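Local coordinates for variant surface glycoprotein MITAT 1.1 (Trypanosoma brucei brucei, PDB 5LY9) that forms, with many identical copies, the dense surface coat that shields the trypanosome, which evades host immunity by expressing a series of antigenically distinct variants, at residues Val319-Arg331 and Ala335-Ile349. Numbering follows the deposited sequence.
Sequences VDAEIIPAGIAGR and APLGKIHDTVELGDI. With NAG (2-acetamido-2-deoxy-beta-D-glucopyranose), chain C; MAN (alpha-D-mannopyranose), chain B.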
# COMPACT_ATOMS: atom_id res chain seq x y z
N VAL A 319 -5.32 -14.23 -33.67
CA VAL A 319 -6.26 -14.23 -32.55
C VAL A 319 -7.05 -12.90 -32.49
O VAL A 319 -8.27 -12.89 -32.35
CB VAL A 319 -5.45 -14.49 -31.24
CG1 VAL A 319 -6.27 -14.18 -30.03
CG2 VAL A 319 -5.04 -15.94 -31.22
N ASP A 320 -6.32 -11.80 -32.60
CA ASP A 320 -6.91 -10.44 -32.57
C ASP A 320 -7.98 -10.19 -33.65
O ASP A 320 -8.99 -9.56 -33.38
CB ASP A 320 -5.84 -9.38 -32.73
CG ASP A 320 -5.03 -9.16 -31.44
OD1 ASP A 320 -5.45 -9.62 -30.34
OD2 ASP A 320 -3.94 -8.54 -31.57
N ALA A 321 -7.81 -10.77 -34.82
CA ALA A 321 -8.73 -10.57 -35.94
C ALA A 321 -9.99 -11.40 -35.82
O ALA A 321 -10.96 -11.18 -36.55
CB ALA A 321 -7.97 -10.96 -37.21
N GLU A 322 -10.01 -12.36 -34.90
CA GLU A 322 -11.09 -13.31 -34.83
C GLU A 322 -12.35 -12.57 -34.35
O GLU A 322 -12.32 -11.92 -33.33
CB GLU A 322 -10.74 -14.51 -33.94
CG GLU A 322 -11.78 -15.61 -33.91
CD GLU A 322 -11.77 -16.54 -35.14
OE1 GLU A 322 -10.97 -16.30 -36.07
OE2 GLU A 322 -12.54 -17.54 -35.14
N ILE A 323 -13.44 -12.70 -35.09
CA ILE A 323 -14.65 -12.00 -34.77
C ILE A 323 -15.54 -12.78 -33.81
O ILE A 323 -15.77 -13.96 -34.01
CB ILE A 323 -15.49 -11.70 -36.05
CG1 ILE A 323 -14.73 -10.77 -36.95
CG2 ILE A 323 -16.86 -11.09 -35.68
CD1 ILE A 323 -14.83 -9.36 -36.50
N ILE A 324 -15.98 -12.12 -32.77
CA ILE A 324 -16.96 -12.68 -31.88
C ILE A 324 -18.32 -12.12 -32.27
O ILE A 324 -18.55 -10.92 -32.17
CB ILE A 324 -16.67 -12.28 -30.39
CG1 ILE A 324 -15.21 -12.59 -30.04
CG2 ILE A 324 -17.65 -12.98 -29.49
CD1 ILE A 324 -14.78 -14.01 -30.37
N PRO A 325 -19.21 -12.97 -32.69
CA PRO A 325 -20.50 -12.51 -33.20
C PRO A 325 -21.41 -12.02 -32.13
O PRO A 325 -21.32 -12.45 -30.97
CB PRO A 325 -21.11 -13.74 -33.85
CG PRO A 325 -20.30 -14.86 -33.47
CD PRO A 325 -18.97 -14.39 -32.98
N ALA A 326 -22.31 -11.12 -32.53
CA ALA A 326 -23.40 -10.73 -31.68
C ALA A 326 -24.16 -11.98 -31.30
O ALA A 326 -24.26 -12.93 -32.07
CB ALA A 326 -24.30 -9.78 -32.44
N GLY A 327 -24.61 -12.04 -30.06
CA GLY A 327 -25.29 -13.23 -29.51
C GLY A 327 -24.46 -14.08 -28.54
O GLY A 327 -25.02 -14.72 -27.70
N ILE A 328 -23.13 -14.08 -28.65
CA ILE A 328 -22.27 -14.76 -27.69
C ILE A 328 -22.28 -13.91 -26.41
O ILE A 328 -22.08 -12.72 -26.46
CB ILE A 328 -20.83 -14.89 -28.24
CG1 ILE A 328 -20.78 -15.85 -29.44
CG2 ILE A 328 -19.86 -15.35 -27.18
CD1 ILE A 328 -21.06 -17.31 -29.10
N ALA A 329 -22.52 -14.54 -25.26
CA ALA A 329 -22.50 -13.87 -23.98
C ALA A 329 -23.41 -12.62 -23.93
O ALA A 329 -23.11 -11.64 -23.24
CB ALA A 329 -21.07 -13.54 -23.60
N GLY A 330 -24.52 -12.66 -24.64
CA GLY A 330 -25.49 -11.54 -24.67
C GLY A 330 -24.97 -10.29 -25.37
O GLY A 330 -25.55 -9.24 -25.21
N ARG A 331 -23.86 -10.41 -26.12
CA ARG A 331 -23.28 -9.25 -26.77
C ARG A 331 -24.18 -8.79 -27.89
O ARG A 331 -24.69 -9.58 -28.63
CB ARG A 331 -21.85 -9.53 -27.25
CG ARG A 331 -20.93 -9.83 -26.07
CD ARG A 331 -19.56 -10.32 -26.52
NE ARG A 331 -18.88 -9.20 -27.17
CZ ARG A 331 -18.21 -8.20 -26.54
NH1 ARG A 331 -18.07 -8.18 -25.21
NH2 ARG A 331 -17.69 -7.18 -27.24
N ALA A 335 -17.65 -8.15 -32.70
CA ALA A 335 -16.37 -7.44 -32.54
C ALA A 335 -15.16 -8.38 -32.65
O ALA A 335 -15.21 -9.50 -32.22
CB ALA A 335 -16.34 -6.73 -31.21
N PRO A 336 -14.04 -7.89 -33.15
CA PRO A 336 -12.87 -8.71 -33.19
C PRO A 336 -12.22 -8.74 -31.79
O PRO A 336 -12.32 -7.80 -31.03
CB PRO A 336 -12.01 -8.01 -34.22
CG PRO A 336 -12.31 -6.58 -34.08
CD PRO A 336 -13.75 -6.51 -33.56
N LEU A 337 -11.59 -9.85 -31.44
CA LEU A 337 -10.99 -10.00 -30.12
C LEU A 337 -10.06 -8.88 -29.82
O LEU A 337 -9.96 -8.44 -28.67
CB LEU A 337 -10.28 -11.37 -29.97
CG LEU A 337 -11.19 -12.57 -29.73
CD1 LEU A 337 -10.48 -13.91 -29.83
CD2 LEU A 337 -11.84 -12.43 -28.34
N GLY A 338 -9.31 -8.45 -30.82
CA GLY A 338 -8.39 -7.33 -30.66
C GLY A 338 -9.08 -6.04 -30.16
O GLY A 338 -8.39 -5.19 -29.65
N LYS A 339 -10.39 -5.90 -30.26
CA LYS A 339 -11.04 -4.70 -29.68
C LYS A 339 -11.70 -4.95 -28.35
O LYS A 339 -12.39 -4.04 -27.85
CB LYS A 339 -12.07 -4.18 -30.65
CG LYS A 339 -11.38 -3.47 -31.82
CD LYS A 339 -12.37 -3.20 -32.92
CE LYS A 339 -11.98 -2.02 -33.82
NZ LYS A 339 -12.94 -1.96 -34.95
N ILE A 340 -11.56 -6.14 -27.77
CA ILE A 340 -12.30 -6.45 -26.53
C ILE A 340 -11.20 -6.60 -25.48
O ILE A 340 -10.36 -7.47 -25.62
CB ILE A 340 -13.07 -7.80 -26.65
CG1 ILE A 340 -14.07 -7.75 -27.81
CG2 ILE A 340 -13.76 -8.13 -25.34
CD1 ILE A 340 -14.70 -9.06 -28.24
N HIS A 341 -11.15 -5.71 -24.54
CA HIS A 341 -10.05 -5.69 -23.54
C HIS A 341 -10.52 -5.99 -22.09
O HIS A 341 -9.68 -6.34 -21.24
CB HIS A 341 -9.36 -4.33 -23.59
CG HIS A 341 -10.21 -3.20 -23.12
ND1 HIS A 341 -10.37 -2.87 -21.79
CD2 HIS A 341 -11.02 -2.35 -23.82
CE1 HIS A 341 -11.26 -1.90 -21.68
NE2 HIS A 341 -11.64 -1.53 -22.90
N ASP A 342 -11.82 -5.88 -21.83
CA ASP A 342 -12.32 -5.99 -20.48
C ASP A 342 -12.28 -7.42 -20.03
O ASP A 342 -12.88 -8.29 -20.69
CB ASP A 342 -13.72 -5.44 -20.41
CG ASP A 342 -14.27 -5.47 -19.02
OD1 ASP A 342 -13.90 -4.61 -18.17
OD2 ASP A 342 -15.02 -6.41 -18.72
N THR A 343 -11.64 -7.68 -18.89
CA THR A 343 -11.51 -9.05 -18.44
C THR A 343 -12.81 -9.72 -18.09
O THR A 343 -12.94 -10.90 -18.27
CB THR A 343 -10.54 -9.23 -17.25
OG1 THR A 343 -10.98 -8.43 -16.18
CG2 THR A 343 -9.14 -8.79 -17.64
N VAL A 344 -13.75 -8.99 -17.54
CA VAL A 344 -15.04 -9.59 -17.22
C VAL A 344 -15.75 -10.00 -18.50
O VAL A 344 -16.26 -11.14 -18.64
CB VAL A 344 -15.94 -8.59 -16.40
CG1 VAL A 344 -17.34 -9.13 -16.27
CG2 VAL A 344 -15.31 -8.41 -15.07
N GLU A 345 -15.78 -9.10 -19.47
CA GLU A 345 -16.33 -9.48 -20.78
C GLU A 345 -15.69 -10.68 -21.40
O GLU A 345 -16.38 -11.54 -21.94
CB GLU A 345 -16.20 -8.35 -21.80
CG GLU A 345 -17.09 -7.18 -21.46
CD GLU A 345 -17.00 -6.02 -22.45
OE1 GLU A 345 -16.50 -6.21 -23.60
OE2 GLU A 345 -17.41 -4.85 -22.03
N LEU A 346 -14.36 -10.74 -21.34
CA LEU A 346 -13.64 -11.85 -21.97
C LEU A 346 -13.92 -13.15 -21.27
O LEU A 346 -14.10 -14.17 -21.89
CB LEU A 346 -12.15 -11.58 -22.00
CG LEU A 346 -11.83 -10.50 -23.03
CD1 LEU A 346 -10.44 -9.97 -22.75
CD2 LEU A 346 -11.91 -10.99 -24.51
N GLY A 347 -13.97 -13.11 -19.93
CA GLY A 347 -14.41 -14.25 -19.13
C GLY A 347 -15.79 -14.80 -19.52
O GLY A 347 -15.98 -16.02 -19.62
N ASP A 348 -16.75 -13.93 -19.74
CA ASP A 348 -18.07 -14.34 -20.21
C ASP A 348 -17.98 -15.03 -21.61
O ASP A 348 -18.63 -16.07 -21.86
CB ASP A 348 -18.98 -13.11 -20.42
CG ASP A 348 -19.54 -12.52 -19.14
OD1 ASP A 348 -19.29 -13.01 -18.01
OD2 ASP A 348 -20.26 -11.47 -19.30
N ILE A 349 -17.21 -14.43 -22.53
CA ILE A 349 -17.10 -15.01 -23.85
C ILE A 349 -16.46 -16.43 -23.78
O ILE A 349 -16.93 -17.36 -24.43
CB ILE A 349 -16.28 -14.09 -24.79
CG1 ILE A 349 -17.10 -12.80 -25.12
CG2 ILE A 349 -15.95 -14.78 -26.08
CD1 ILE A 349 -16.22 -11.63 -25.53
C1 NAG C . -2.15 -7.55 -26.45
C2 NAG C . -3.39 -8.18 -27.00
C3 NAG C . -4.04 -7.35 -28.11
C4 NAG C . -4.21 -5.89 -27.67
C5 NAG C . -2.84 -5.42 -27.18
C6 NAG C . -2.79 -3.98 -26.74
C7 NAG C . -3.87 -10.55 -27.13
C8 NAG C . -3.62 -11.83 -27.85
N2 NAG C . -3.18 -9.51 -27.55
O3 NAG C . -5.34 -7.88 -28.50
O4 NAG C . -4.86 -5.05 -28.69
O5 NAG C . -2.43 -6.23 -26.05
O6 NAG C . -3.73 -3.82 -25.71
O7 NAG C . -4.61 -10.46 -26.19
C1 MAN B . -5.16 -4.58 -34.66
C2 MAN B . -5.35 -3.56 -35.77
C3 MAN B . -6.75 -3.03 -35.62
C4 MAN B . -7.80 -4.15 -35.63
C5 MAN B . -7.48 -5.34 -34.71
C6 MAN B . -8.16 -6.64 -35.14
O2 MAN B . -5.09 -4.18 -37.06
O3 MAN B . -6.89 -2.09 -36.70
O4 MAN B . -9.03 -3.60 -35.21
O5 MAN B . -6.10 -5.64 -34.74
O6 MAN B . -7.34 -7.45 -36.06
O HOH W 1 -20.99 -10.44 -21.75
O HOH W 2 -18.66 -10.20 -23.28
O HOH W 3 -16.87 -5.02 -25.83
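Ile-324 fills a hollow walled by Leu-337, Ile-340 and Ile-349: its CG1 lies 3.8 Å from Leu-337 CD2, while its CG2 branch touches Ile-349 CG2 at 4.2 Å. Leu-337 in turn packs against the end of helix 313-321, its CB 3.5 Å from Val-319 O. On the other face of the strands, Ile-323 folds its CD1 over the ring of Pro-336. Between these two layers the backbones form a small antiparallel beta hairpin in the A-type VSG domain, where Ile-324 and Ala-335 are the hydrogen-bonded pair. Gly-338 N donates to Asp-320 O (2.8 Å), on a lone pair in the carbonyl plane; here the glycine CA fits close against Asp-320 CB. The carboxylate of Asp-320 accepts from O3 of an N-acetylglucosamine of the attached glycan. Farther along, Arg-331 rests its CD against Ile-349 CD1, then bends at the CG-CD bond (chi3 68°), so that one face of the guanidinium meets Ile-340 CD1. Its NH1 reaches Glu-345 OE1 at 3.0 Å in a salt bridge, in the guanidinium plane but from above the carboxylate, and two waters bridge the same pair of residues. Ala-329 CB rests on Asp-348 CB, 3.8 Å away, beside a carboxylate that pairs with Arg-74 of the second subunit.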